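PDB 4O5A: LacI family transcription regulator from Bifidobacterium animalis subsp. lactis, which probably binds operator DNA and controls transcription in response to a small effector ligand, as other LacI family regulators do. Local coordinates for residues G96-E101 with S307-A312; R67-G72 with R102-L107; A132-N137 with P155-A160. One frame throughout, in Å; residues are numbered along the deposited sequence. Where two conformers were deposited one is given.

Contact 1: residues G96-E101 with S307-A312; sequences GSALEE and SGRLAA. With SO4 (sulfate ion), chain E.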
ATOM      1  N   GLY A  96     -11.696  -7.504  -7.655  1.00 23.46           N
ATOM      2  CA  GLY A  96     -12.951  -6.783  -7.753  1.00 21.00           C
ATOM      3  C   GLY A  96     -13.378  -6.466  -9.173  1.00 25.43           C
ATOM      4  O   GLY A  96     -14.573  -6.473  -9.467  1.00 26.04           O
ATOM      5  N   SER A  97     -12.421  -6.215 -10.069  1.00 22.04           N
ATOM      6  CA  SER A  97     -12.765  -5.857 -11.441  1.00 23.17           C
ATOM      7  C   SER A  97     -13.472  -7.018 -12.116  1.00 28.59           C
ATOM      8  O   SER A  97     -14.294  -6.815 -13.006  1.00 31.06           O
ATOM      9  CB  SER A  97     -11.540  -5.403 -12.251  1.00 22.43           C
ATOM     10  OG  SER A  97     -10.743  -6.481 -12.713  1.00 29.05           O
ATOM     11  N   ALA A  98     -13.169  -8.238 -11.678  1.00 22.98           N
ATOM     12  CA  ALA A  98     -13.825  -9.408 -12.254  1.00 22.06           C
ATOM     13  C   ALA A  98     -15.058  -9.844 -11.462  1.00 21.42           C
ATOM     14  O   ALA A  98     -16.069 -10.239 -12.057  1.00 22.27           O
ATOM     15  CB  ALA A  98     -12.845 -10.569 -12.420  1.00 24.58           C
ATOM     16  N   LEU A  99     -14.983  -9.776 -10.137  1.00 22.62           N
ATOM     17  CA  LEU A  99     -16.122 -10.163  -9.301  1.00 20.60           C
ATOM     18  C   LEU A  99     -17.326  -9.259  -9.551  1.00 17.89           C
ATOM     19  O   LEU A  99     -18.463  -9.726  -9.514  1.00 22.56           O
ATOM     20  CB  LEU A  99     -15.751 -10.168  -7.814  1.00 22.96           C
ATOM     21  CG  LEU A  99     -14.636 -11.143  -7.439  1.00 19.53           C
ATOM     22  CD1 LEU A  99     -14.254 -10.937  -5.981  1.00 20.99           C
ATOM     23  CD2 LEU A  99     -15.068 -12.598  -7.709  1.00 22.68           C
ATOM     24  N   GLU A 100     -17.077  -7.978  -9.839  1.00 20.71           N
ATOM     25  CA  GLU A 100     -18.180  -7.038 -10.083  1.00 22.06           C
ATOM     26  C   GLU A 100     -18.982  -7.392 -11.321  1.00 23.29           C
ATOM     27  O   GLU A 100     -20.183  -7.112 -11.384  1.00 23.53           O
ATOM     28  CB  GLU A 100     -17.673  -5.603 -10.213  1.00 25.55           C
ATOM     29  CG  GLU A 100     -17.271  -4.973  -8.890  1.00 26.69           C
ATOM     30  CD  GLU A 100     -18.449  -4.765  -7.960  1.00 34.28           C
ATOM     31  OE1 GLU A 100     -19.550  -4.426  -8.452  1.00 33.42           O
ATOM     32  OE2 GLU A 100     -18.272  -4.934  -6.726  1.00 29.31           O
ATOM     33  N   GLU A 101     -18.317  -7.997 -12.302  1.00 22.17           N
ATOM     34  CA  GLU A 101     -18.994  -8.432 -13.528  1.00 20.60           C
ATOM     35  C   GLU A 101     -20.096  -9.449 -13.247  1.00 20.43           C
ATOM     36  O   GLU A 101     -21.025  -9.586 -14.045  1.00 24.39           O
ATOM     37  CB  GLU A 101     -17.980  -9.025 -14.526  1.00 21.70           C
ATOM     38  CG  GLU A 101     -16.968  -8.025 -15.047  1.00 27.31           C
ATOM     39  CD  GLU A 101     -16.000  -8.623 -16.056  1.00 34.30           C
ATOM     40  OE1 GLU A 101     -16.452  -9.284 -17.014  1.00 49.85           O
ATOM     41  OE2 GLU A 101     -14.781  -8.420 -15.899  1.00 44.82           O
ATOM     42  N   SER A 307      -3.293 -10.190 -12.404  1.00 21.00           N
ATOM     43  CA  SER A 307      -3.231 -11.439 -11.638  1.00 24.12           C
ATOM     44  C   SER A 307      -4.501 -11.592 -10.812  1.00 22.70           C
ATOM     45  O   SER A 307      -5.106 -12.673 -10.740  1.00 21.45           O
ATOM     46  CB  SER A 307      -2.014 -11.455 -10.711  1.00 25.99           C
ATOM     47  OG  SER A 307      -0.844 -11.782 -11.442  1.00 30.85           O
ATOM     48  N   GLY A 308      -4.907 -10.491 -10.203  1.00 20.36           N
ATOM     49  CA  GLY A 308      -6.099 -10.477  -9.377  1.00 21.48           C
ATOM     50  C   GLY A 308      -7.306 -10.785 -10.219  1.00 24.03           C
ATOM     51  O   GLY A 308      -8.175 -11.542  -9.809  1.00 20.42           O
ATOM     52  N   ARG A 309      -7.366 -10.188 -11.402  1.00 17.98           N
ATOM     53  CA  ARG A 309      -8.497 -10.384 -12.291  1.00 21.64           C
ATOM     54  C   ARG A 309      -8.576 -11.844 -12.731  1.00 20.32           C
ATOM     55  O   ARG A 309      -9.643 -12.451 -12.718  1.00 23.79           O
ATOM     56  CB  ARG A 309      -8.366  -9.446 -13.488  1.00 20.52           C
ATOM     57  CG  ARG A 309      -9.534  -9.469 -14.416  1.00 29.51           C
ATOM     58  CD  ARG A 309      -9.434  -8.329 -15.423  1.00 31.35           C
ATOM     59  NE  ARG A 309     -10.411  -8.525 -16.475  1.00 34.38           N
ATOM     60  CZ  ARG A 309     -11.706  -8.271 -16.347  1.00 34.68           C
ATOM     61  NH1 ARG A 309     -12.188  -7.802 -15.205  1.00 34.61           N
ATOM     62  NH2 ARG A 309     -12.518  -8.498 -17.365  1.00 33.42           N
ATOM     63  N   LEU A 310      -7.433 -12.418 -13.102  1.00 20.60           N
ATOM     64  CA  LEU A 310      -7.401 -13.808 -13.516  1.00 20.10           C
ATOM     65  C   LEU A 310      -7.803 -14.736 -12.370  1.00 21.35           C
ATOM     66  O   LEU A 310      -8.503 -15.721 -12.586  1.00 24.17           O
ATOM     67  CB  LEU A 310      -6.006 -14.168 -14.022  1.00 23.44           C
ATOM     68  CG  LEU A 310      -5.922 -15.453 -14.831  1.00 37.42           C
ATOM     69  CD1 LEU A 310      -7.022 -15.494 -15.895  1.00 32.87           C
ATOM     70  CD2 LEU A 310      -4.553 -15.540 -15.472  1.00 44.13           C
ATOM     71  N   ALA A 311      -7.371 -14.406 -11.154  1.00 21.83           N
ATOM     72  CA  ALA A 311      -7.677 -15.236  -9.985  1.00 23.85           C
ATOM     73  C   ALA A 311      -9.183 -15.310  -9.746  1.00 24.75           C
ATOM     74  O   ALA A 311      -9.728 -16.379  -9.471  1.00 19.79           O
ATOM     75  CB  ALA A 311      -6.977 -14.702  -8.748  1.00 20.54           C
ATOM     76  N   ALA A 312      -9.847 -14.166  -9.847  1.00 21.37           N
ATOM     77  CA  ALA A 312     -11.294 -14.122  -9.671  1.00 23.07           C
ATOM     78  C   ALA A 312     -11.996 -14.910 -10.773  1.00 24.11           C
ATOM     79  O   ALA A 312     -12.925 -15.689 -10.515  1.00 22.03           O
ATOM     80  CB  ALA A 312     -11.765 -12.680  -9.641  1.00 19.70           C
TER
HETATM   81  S   SO4 E 404     -10.094 -10.327 -19.783  0.68 64.24           S
HETATM   82  O1  SO4 E 404      -9.244 -10.351 -20.967  0.68 69.79           O
HETATM   83  O2  SO4 E 404     -10.843 -11.577 -19.694  0.68 63.66           O
HETATM   84  O3  SO4 E 404      -9.268 -10.129 -18.596  0.68 63.45           O
HETATM   85  O4  SO4 E 404     -11.034  -9.221 -19.901  0.68 69.89           O
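Arg309 and Glu101 form the charged part of this contact between helix 304-320 and the end of helix 88-99. Both terminal nitrogens of the guanidinium grip a single carboxylate oxygen: Arg309 NH2 lies 2.7 Å from Glu101 OE2 and takes its syn lone pair, while Arg309 NH1, at 2.8 Å from the same OE2, meets it nearly along the C-O axis. Both bonds are bent, near 135° at the hydrogen, with the one oxygen shared between two donors and tilted out of the guanidinium plane. The two flat groups are nearly coplanar, 19° apart, although the side chains themselves cross at about a right angle. CG of Arg309 is anti to the backbone N (chi1 -175°), and the extended chain carries the guanidinium to Ser97 and Glu101.

Further hydrogen bonds share these nitrogens. NH1 of Arg309 also donates in plane to Ser97 OG at 3.2 Å, and weakly to Ser97 O; the same hydroxyl is hydrogen-bonded to Gly94 O. Arg309 NE, the one nitrogen not used for Glu101, reaches O3 of a sulfate at 2.9 Å, and NH2 binds its O4; the anion, probably from the crystallisation liquor, is also bound by Gln313.

Both helices belong to the domain built on the parallel sheet of a periplasmic-binding-protein-like fold, where they pack beside one another. Apolar contact begins one helical turn beyond Arg309. There Ala312 CB sits 3.7 Å from Ala98 CB and 3.8 Å from Leu99 CD2. The CA atoms of Ala98 and Arg309 are 5.4 Å apart. Glu100 turns to the second subunit, pairing with Arg109 of that chain.

Contact 2: residues R67-G72 with R102-L107; sequences RTRRIG and RDYSLL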
ATOM      1  N   ARG A  67     -25.958 -20.149  -4.142  1.00 40.46           N
ATOM      2  CA  ARG A  67     -24.718 -19.379  -4.162  0.52 33.13           C
ATOM      3  C   ARG A  67     -24.782 -18.208  -3.193  1.00 33.98           C
ATOM      4  O   ARG A  67     -25.819 -17.555  -3.052  1.00 36.83           O
ATOM      5  CB  ARG A  67     -24.395 -18.884  -5.574  0.52 35.42           C
ATOM      6  CG  ARG A  67     -23.970 -19.992  -6.527  0.52 41.82           C
ATOM      7  CD  ARG A  67     -24.265 -19.642  -7.982  0.52 43.74           C
ATOM      8  NE  ARG A  67     -23.320 -18.675  -8.526  0.52 46.38           N
ATOM      9  CZ  ARG A  67     -22.513 -18.915  -9.555  0.52 38.09           C
ATOM     10  NH1 ARG A  67     -22.537 -20.091 -10.177  0.52 37.98           N
ATOM     11  NH2 ARG A  67     -21.691 -17.972  -9.971  0.52 38.09           N
ATOM     12  N   THR A  68     -23.670 -17.960  -2.513  1.00 33.53           N
ATOM     13  CA  THR A  68     -23.594 -16.858  -1.569  1.00 27.85           C
ATOM     14  C   THR A  68     -23.159 -15.607  -2.301  1.00 25.40           C
ATOM     15  O   THR A  68     -23.353 -14.489  -1.810  1.00 25.68           O
ATOM     16  CB  THR A  68     -22.572 -17.123  -0.441  1.00 28.18           C
ATOM     17  OG1 THR A  68     -21.266 -17.286  -1.005  1.00 27.41           O
ATOM     18  CG2 THR A  68     -22.942 -18.365   0.361  1.00 32.88           C
ATOM     19  N   ARG A  69     -22.541 -15.801  -3.466  1.00 22.86           N
ATOM     20  CA  ARG A  69     -21.927 -14.716  -4.230  1.00 22.08           C
ATOM     21  C   ARG A  69     -20.810 -14.020  -3.467  1.00 21.62           C
ATOM     22  O   ARG A  69     -20.611 -12.814  -3.609  1.00 22.90           O
ATOM     23  CB  ARG A  69     -22.973 -13.714  -4.735  1.00 23.06           C
ATOM     24  CG  ARG A  69     -24.150 -14.391  -5.429  1.00 31.37           C
ATOM     25  CD  ARG A  69     -24.950 -13.421  -6.281  1.00 39.21           C
ATOM     26  NE  ARG A  69     -24.318 -13.247  -7.587  1.00 46.60           N
ATOM     27  CZ  ARG A  69     -24.463 -14.089  -8.611  1.00 46.61           C
ATOM     28  NH1 ARG A  69     -23.839 -13.853  -9.756  1.00 33.67           N
ATOM     29  NH2 ARG A  69     -25.227 -15.170  -8.494  1.00 54.09           N
ATOM     30  N   ARG A  70     -20.082 -14.793  -2.663  1.00 20.68           N
ATOM     31  CA  ARG A  70     -18.946 -14.285  -1.894  1.00 20.58           C
ATOM     32  C   ARG A  70     -17.736 -15.164  -2.125  1.00 25.22           C
ATOM     33  O   ARG A  70     -17.867 -16.379  -2.287  1.00 22.73           O
ATOM     34  CB  ARG A  70     -19.269 -14.251  -0.389  1.00 20.64           C
ATOM     35  CG  ARG A  70     -20.382 -13.287  -0.013  1.00 22.06           C
ATOM     36  CD  ARG A  70     -20.553 -13.168   1.491  1.00 26.01           C
ATOM     37  NE  ARG A  70     -21.171 -14.343   2.107  1.00 27.60           N
ATOM     38  CZ  ARG A  70     -22.482 -14.517   2.240  1.00 29.11           C
ATOM     39  NH1 ARG A  70     -23.323 -13.604   1.774  1.00 26.96           N
ATOM     40  NH2 ARG A  70     -22.962 -15.610   2.825  1.00 30.19           N
ATOM     41  N   ILE A  71     -16.566 -14.531  -2.158  1.00 19.95           N
ATOM     42  CA  ILE A  71     -15.289 -15.223  -2.219  1.00 21.50           C
ATOM     43  C   ILE A  71     -14.604 -14.908  -0.905  1.00 21.20           C
ATOM     44  O   ILE A  71     -14.534 -13.741  -0.521  1.00 25.14           O
ATOM     45  CB  ILE A  71     -14.388 -14.640  -3.330  1.00 25.28           C
ATOM     46  CG1 ILE A  71     -15.092 -14.678  -4.685  1.00 30.63           C
ATOM     47  CG2 ILE A  71     -13.029 -15.340  -3.350  1.00 22.62           C
ATOM     48  CD1 ILE A  71     -15.428 -16.074  -5.176  1.00 23.96           C
ATOM     49  N   GLY A  72     -14.088 -15.921  -0.210  1.00 20.34           N
ATOM     50  CA  GLY A  72     -13.417 -15.662   1.058  1.00 21.55           C
ATOM     51  C   GLY A  72     -11.922 -15.419   0.948  1.00 20.21           C
ATOM     52  O   GLY A  72     -11.217 -16.102   0.189  1.00 22.45           O
ATOM     53  N   ARG A 102     -19.989 -10.167 -12.127  1.00 19.40           N
ATOM     54  CA  ARG A 102     -20.963 -11.202 -11.773  1.00 25.10           C
ATOM     55  C   ARG A 102     -21.653 -10.877 -10.451  1.00 26.60           C
ATOM     56  O   ARG A 102     -22.274 -11.755  -9.846  1.00 25.87           O
ATOM     57  CB  ARG A 102     -20.265 -12.558 -11.592  1.00 33.47           C
ATOM     58  CG  ARG A 102     -19.362 -13.003 -12.729  1.00 36.95           C
ATOM     59  CD  ARG A 102     -20.130 -13.803 -13.755  1.00 29.78           C
ATOM     60  NE  ARG A 102     -20.849 -14.935 -13.166  1.00 28.03           N
ATOM     61  CZ  ARG A 102     -20.435 -16.202 -13.183  1.00 33.08           C
ATOM     62  NH1 ARG A 102     -19.294 -16.531 -13.770  1.00 31.00           N
ATOM     63  NH2 ARG A 102     -21.178 -17.153 -12.625  1.00 26.34           N
ATOM     64  N   ASP A 103     -21.511  -9.634  -9.996  1.00 22.17           N
ATOM     65  CA  ASP A 103     -22.130  -9.189  -8.739  1.00 19.23           C
ATOM     66  C   ASP A 103     -21.689 -10.031  -7.531  1.00 28.39           C
ATOM     67  O   ASP A 103     -22.471 -10.359  -6.637  1.00 30.23           O
ATOM     68  CB  ASP A 103     -23.642  -9.113  -8.883  1.00 23.68           C
ATOM     69  CG  ASP A 103     -24.060  -8.050  -9.881  1.00 38.22           C
ATOM     70  OD1 ASP A 103     -23.771  -6.856  -9.631  1.00 36.99           O
ATOM     71  OD2 ASP A 103     -24.645  -8.406 -10.923  1.00 35.42           O
ATOM     72  N   TYR A 104     -20.412 -10.376  -7.525  1.00 23.01           N
ATOM     73  CA  TYR A 104     -19.818 -11.107  -6.428  1.00 20.49           C
ATOM     74  C   TYR A 104     -19.120 -10.111  -5.516  1.00 20.98           C
ATOM     75  O   TYR A 104     -18.760  -9.016  -5.955  1.00 23.26           O
ATOM     76  CB  TYR A 104     -18.799 -12.117  -6.974  1.00 20.55           C
ATOM     77  CG  TYR A 104     -19.335 -13.526  -7.017  1.00 20.75           C
ATOM     78  CD1 TYR A 104     -20.362 -13.871  -7.873  1.00 21.92           C
ATOM     79  CD2 TYR A 104     -18.818 -14.510  -6.185  1.00 22.95           C
ATOM     80  CE1 TYR A 104     -20.865 -15.160  -7.909  1.00 26.84           C
ATOM     81  CE2 TYR A 104     -19.312 -15.806  -6.216  1.00 22.67           C
ATOM     82  CZ  TYR A 104     -20.332 -16.119  -7.076  1.00 25.00           C
ATOM     83  OH  TYR A 104     -20.843 -17.394  -7.119  1.00 29.02           O
ATOM     84  N   SER A 105     -18.923 -10.501  -4.258  1.00 18.08           N
ATOM     85  CA  SER A 105     -18.218  -9.676  -3.271  1.00 18.67           C
ATOM     86  C   SER A 105     -17.056 -10.465  -2.695  1.00 21.26           C
ATOM     87  O   SER A 105     -17.037 -11.693  -2.759  1.00 21.57           O
ATOM     88  CB  SER A 105     -19.138  -9.303  -2.100  1.00 26.04           C
ATOM     89  OG  SER A 105     -20.296  -8.616  -2.510  1.00 33.60           O
ATOM     90  N   LEU A 106     -16.102  -9.758  -2.102  1.00 18.06           N
ATOM     91  CA  LEU A 106     -15.013 -10.405  -1.386  1.00 19.24           C
ATOM     92  C   LEU A 106     -15.326 -10.332   0.109  1.00 20.95           C
ATOM     93  O   LEU A 106     -15.613  -9.245   0.635  1.00 22.25           O
ATOM     94  CB  LEU A 106     -13.719  -9.644  -1.656  1.00 22.11           C
ATOM     95  CG  LEU A 106     -12.386 -10.275  -1.266  1.00 28.53           C
ATOM     96  CD1 LEU A 106     -12.073 -11.451  -2.187  1.00 25.44           C
ATOM     97  CD2 LEU A 106     -11.264  -9.227  -1.327  1.00 29.75           C
ATOM     98  N   LEU A 107     -15.265 -11.469   0.794  1.00 18.16           N
ATOM     99  CA  LEU A 107     -15.493 -11.485   2.233  1.00 18.91           C
ATOM    100  C   LEU A 107     -14.126 -11.570   2.911  1.00 20.77           C
ATOM    101  O   LEU A 107     -13.392 -12.541   2.717  1.00 23.39           O
ATOM    102  CB  LEU A 107     -16.366 -12.677   2.630  1.00 18.96           C
ATOM    103  CG  LEU A 107     -16.878 -12.646   4.073  1.00 24.82           C
ATOM    104  CD1 LEU A 107     -17.932 -11.559   4.252  1.00 26.16           C
ATOM    105  CD2 LEU A 107     -17.428 -14.000   4.490  1.00 27.29           C
TER
HETATM  106  O   HOH W   1     -22.306 -10.113  -3.589  1.00 34.70           O
HETATM  107  O   HOH W   2     -23.647 -15.274 -12.060  1.00 38.61           O
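Arg69 and Tyr104 make the tight centre of this contact, where the backbone of one segment lies on the aromatic ring of the other. Arg69 CA stands 3.5 Å from the centroid of the Tyr104 ring, 14° off its normal, a CH-pi contact over the ring centre. Arg69 then bends at chi3 (83°), and its guanidinium presents one face to Tyr104 CE1 while NH1 donates in plane to Arg102 O at 2.6 Å, almost straight at 174°. Ile71 CD1 packs 3.9 Å from Tyr104 CD2, the two side chains crossing at about a right angle, with Leu99 against both residues.

From here strands 70-76 and 105-111 run parallel, the first two strands of a Rossmann-like sheet joined through helix 88-99. Ser105 N binds Arg69 O at 2.9 Å, Ile71 N binds Ser105 O, and Leu107 N binds Ile71 O at 2.7 Å. Leu106 and Leu107 also pair antiparallel with a strand of the second subunit, which carries the sheet across the dimer interface.

The solvent side, around the arginine tips, is looser and wetter. One water links Arg69 O, Asp103 O and Ser105 OG; another accepts from Arg69 NH1 and Arg102 NE. In the conformer given for Arg67, one of two, its guanidinium comes close to that of Arg102, a doubtful detail; Asp320 forms salt bridges with both, probably offsetting any repulsion.

Contact 3: residues A132-N137 with P155-A160; sequences ALLLLN and PCLALA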
ATOM      1  N   ALA A 132     -16.072 -19.842  -2.661  1.00 23.95           N
ATOM      2  CA  ALA A 132     -14.696 -20.238  -2.963  1.00 24.60           C
ATOM      3  C   ALA A 132     -13.745 -19.493  -2.054  1.00 20.52           C
ATOM      4  O   ALA A 132     -14.078 -18.410  -1.556  1.00 23.43           O
ATOM      5  CB  ALA A 132     -14.358 -19.959  -4.432  1.00 21.84           C
ATOM      6  N   LEU A 133     -12.559 -20.065  -1.854  1.00 23.02           N
ATOM      7  CA  LEU A 133     -11.538 -19.480  -0.985  1.00 23.17           C
ATOM      8  C   LEU A 133     -10.295 -19.156  -1.796  1.00 22.92           C
ATOM      9  O   LEU A 133      -9.891 -19.926  -2.662  1.00 24.34           O
ATOM     10  CB  LEU A 133     -11.135 -20.477   0.098  1.00 25.28           C
ATOM     11  CG  LEU A 133     -12.246 -21.013   0.987  1.00 30.35           C
ATOM     12  CD1 LEU A 133     -11.703 -22.058   1.927  1.00 29.65           C
ATOM     13  CD2 LEU A 133     -12.800 -19.849   1.764  1.00 34.89           C
ATOM     14  N   LEU A 134      -9.686 -18.019  -1.500  1.00 22.45           N
ATOM     15  CA  LEU A 134      -8.453 -17.621  -2.148  1.00 23.66           C
ATOM     16  C   LEU A 134      -7.327 -17.842  -1.142  1.00 28.85           C
ATOM     17  O   LEU A 134      -7.398 -17.344  -0.014  1.00 28.50           O
ATOM     18  CB  LEU A 134      -8.551 -16.138  -2.534  1.00 23.57           C
ATOM     19  CG  LEU A 134      -7.329 -15.491  -3.172  1.00 27.14           C
ATOM     20  CD1 LEU A 134      -6.989 -16.200  -4.468  1.00 26.66           C
ATOM     21  CD2 LEU A 134      -7.592 -14.017  -3.421  1.00 26.48           C
ATOM     22  N   LEU A 135      -6.302 -18.605  -1.533  1.00 24.45           N
ATOM     23  CA  LEU A 135      -5.165 -18.887  -0.651  1.00 23.66           C
ATOM     24  C   LEU A 135      -3.911 -18.148  -1.102  1.00 29.49           C
ATOM     25  O   LEU A 135      -3.406 -18.380  -2.205  1.00 25.33           O
ATOM     26  CB  LEU A 135      -4.867 -20.384  -0.625  1.00 30.69           C
ATOM     27  CG  LEU A 135      -6.035 -21.314  -0.311  1.00 39.74           C
ATOM     28  CD1 LEU A 135      -5.602 -22.775  -0.391  1.00 44.49           C
ATOM     29  CD2 LEU A 135      -6.613 -20.996   1.060  1.00 37.45           C
ATOM     30  N   LEU A 136      -3.403 -17.269  -0.246  1.00 25.50           N
ATOM     31  CA  LEU A 136      -2.184 -16.529  -0.563  1.00 29.14           C
ATOM     32  C   LEU A 136      -1.038 -16.944   0.347  1.00 31.39           C
ATOM     33  O   LEU A 136      -1.257 -17.534   1.413  1.00 30.23           O
ATOM     34  CB  LEU A 136      -2.413 -15.021  -0.436  1.00 27.96           C
ATOM     35  CG  LEU A 136      -3.598 -14.408  -1.183  1.00 27.62           C
ATOM     36  CD1 LEU A 136      -3.703 -12.921  -0.861  1.00 31.36           C
ATOM     37  CD2 LEU A 136      -3.505 -14.631  -2.693  1.00 29.00           C
ATOM     38  N   ASN A 137       0.183 -16.632  -0.081  1.00 30.86           N
ATOM     39  CA  ASN A 137       1.369 -16.806   0.747  1.00 37.82           C
ATOM     40  C   ASN A 137       1.541 -18.230   1.250  1.00 41.86           C
ATOM     41  O   ASN A 137       1.673 -18.468   2.451  1.00 43.78           O
ATOM     42  CB  ASN A 137       1.347 -15.820   1.915  1.00 39.57           C
ATOM     43  CG  ASN A 137       1.303 -14.386   1.451  1.00 46.44           C
ATOM     44  OD1 ASN A 137       1.929 -14.030   0.451  1.00 47.74           O
ATOM     45  ND2 ASN A 137       0.559 -13.553   2.168  1.00 49.66           N
ATOM     46  N   PRO A 155     -14.538 -24.975  -3.428  1.00 31.00           N
ATOM     47  CA  PRO A 155     -13.580 -24.492  -4.425  1.00 32.22           C
ATOM     48  C   PRO A 155     -12.506 -23.621  -3.800  1.00 29.70           C
ATOM     49  O   PRO A 155     -12.794 -22.796  -2.930  1.00 26.72           O
ATOM     50  CB  PRO A 155     -14.448 -23.648  -5.361  1.00 31.28           C
ATOM     51  CG  PRO A 155     -15.805 -24.321  -5.290  1.00 31.56           C
ATOM     52  CD  PRO A 155     -15.935 -24.731  -3.837  1.00 33.80           C
ATOM     53  N   CYS A 156     -11.263 -23.805  -4.232  1.00 26.95           N
ATOM     54  CA  CYS A 156     -10.207 -22.891  -3.830  1.00 26.75           C
ATOM     55  C   CYS A 156      -9.194 -22.698  -4.942  1.00 23.27           C
ATOM     56  O   CYS A 156      -9.114 -23.502  -5.882  1.00 26.81           O
ATOM     57  CB  CYS A 156      -9.503 -23.377  -2.562  1.00 32.20           C
ATOM     58  SG  CYS A 156      -8.586 -24.904  -2.802  1.00 42.10           S
ATOM     59  N   LEU A 157      -8.423 -21.628  -4.814  1.00 23.19           N
ATOM     60  CA  LEU A 157      -7.360 -21.308  -5.748  1.00 25.88           C
ATOM     61  C   LEU A 157      -6.187 -20.757  -4.963  1.00 24.38           C
ATOM     62  O   LEU A 157      -6.356 -19.888  -4.097  1.00 23.16           O
ATOM     63  CB  LEU A 157      -7.830 -20.256  -6.748  1.00 23.09           C
ATOM     64  CG  LEU A 157      -6.778 -19.755  -7.733  1.00 23.94           C
ATOM     65  CD1 LEU A 157      -6.567 -20.772  -8.837  1.00 27.28           C
ATOM     66  CD2 LEU A 157      -7.191 -18.410  -8.303  1.00 25.39           C
ATOM     67  N   ALA A 158      -4.998 -21.269  -5.259  1.00 23.58           N
ATOM     68  CA  ALA A 158      -3.790 -20.777  -4.612  1.00 26.33           C
ATOM     69  C   ALA A 158      -2.980 -19.899  -5.562  1.00 32.23           C
ATOM     70  O   ALA A 158      -2.899 -20.171  -6.761  1.00 25.46           O
ATOM     71  CB  ALA A 158      -2.955 -21.938  -4.108  1.00 27.41           C
ATOM     72  N   LEU A 159      -2.383 -18.839  -5.023  1.00 24.37           N
ATOM     73  CA  LEU A 159      -1.440 -18.041  -5.799  1.00 32.37           C
ATOM     74  C   LEU A 159      -0.038 -18.347  -5.296  1.00 28.64           C
ATOM     75  O   LEU A 159       0.399 -17.813  -4.270  1.00 27.54           O
ATOM     76  CB  LEU A 159      -1.742 -16.543  -5.679  1.00 33.11           C
ATOM     77  CG  LEU A 159      -2.715 -15.948  -6.705  1.00 28.09           C
ATOM     78  CD1 LEU A 159      -4.037 -16.712  -6.758  1.00 30.00           C
ATOM     79  CD2 LEU A 159      -2.959 -14.471  -6.420  1.00 34.93           C
ATOM     80  N   ALA A 160       0.662 -19.222  -6.010  1.00 23.39           N
ATOM     81  CA  ALA A 160       1.973 -19.688  -5.565  1.00 25.58           C
ATOM     82  C   ALA A 160       2.733 -20.355  -6.703  1.00 28.52           C
ATOM     83  O   ALA A 160       2.210 -20.484  -7.808  1.00 29.94           O
ATOM     84  CB  ALA A 160       1.809 -20.659  -4.420  1.00 31.40           C
TER
HETATM   85  O   HOH W   3       0.235 -15.410  -2.819  1.00 30.12           O
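Leu133 to Leu135 pair in parallel with Cys156 to Ala158, the strand axes 4.8 Å apart and only 12° from parallel, as expected of the two strands of a beta-alpha-beta unit whose crossover is helix 143-149. Four backbone hydrogen bonds alternate in direction: Leu133 N to Pro155 O at 2.9 Å, Leu157 N to Leu133 O, Leu135 N to Leu157 O, and Leu159 N to Leu135 O. The regular parallel register thus runs from Pro155 to Leu159, in the interior of the sheet: strand 70-76 flanks one side and strand 170-172 the other.

The side chains divide by face. Leu134 and Leu157 point to the side where helix 304-320 packs, and Met315 touches both. In Leu134, chi1 of 177° sets CG anti to the backbone N, and chi2 of 61° then turns CD1 to 3.8 Å from Leu159 CD1, the two side chains crossing obliquely. Leu136 and Leu159 instead lie side by side and point the same way, Leu136 CD2 meeting Leu159 CD2 at 3.8 Å; Leu91 of helix 88-99 touches both.

Leu133, Leu135 and Cys156 occupy the other face, where each meets Met148 of the crossover helix. Leu135 CD1 lies 4.4 Å from Cys156 SG. At the start of the pairing, Ala132 CB rests 3.8 Å from Pro155 CB.

Beyond Leu159 the chains diverge, the CA atoms of Asn137 and Ala160 being 7.0 Å apart, and a water spans the gap, accepting from Asn137 N and donating to Leu159 O at 2.8 Å.

In the fold
All three contacts build one domain around its parallel sheet, yet at different depths. Contact 3 is core: its strands are interior, its side chains apolar, and no other chain of the assembly touches it. Contact 2 is only partly buried, with arginines and waters at one end; it includes a strand at the edge of this chain's sheet, which the second subunit extends. Contact 1 joins two helices on one face and is largely buried, four of its six touching residues, with Glu101 exposed at the rim. Neighbouring residues tie them together: Leu99 packs on Ile71, Gly72 bonds through its backbone to Ala132 and Leu134, and Ala311 rests on Leu157. Contacts 1 and 2 both reach the second subunit.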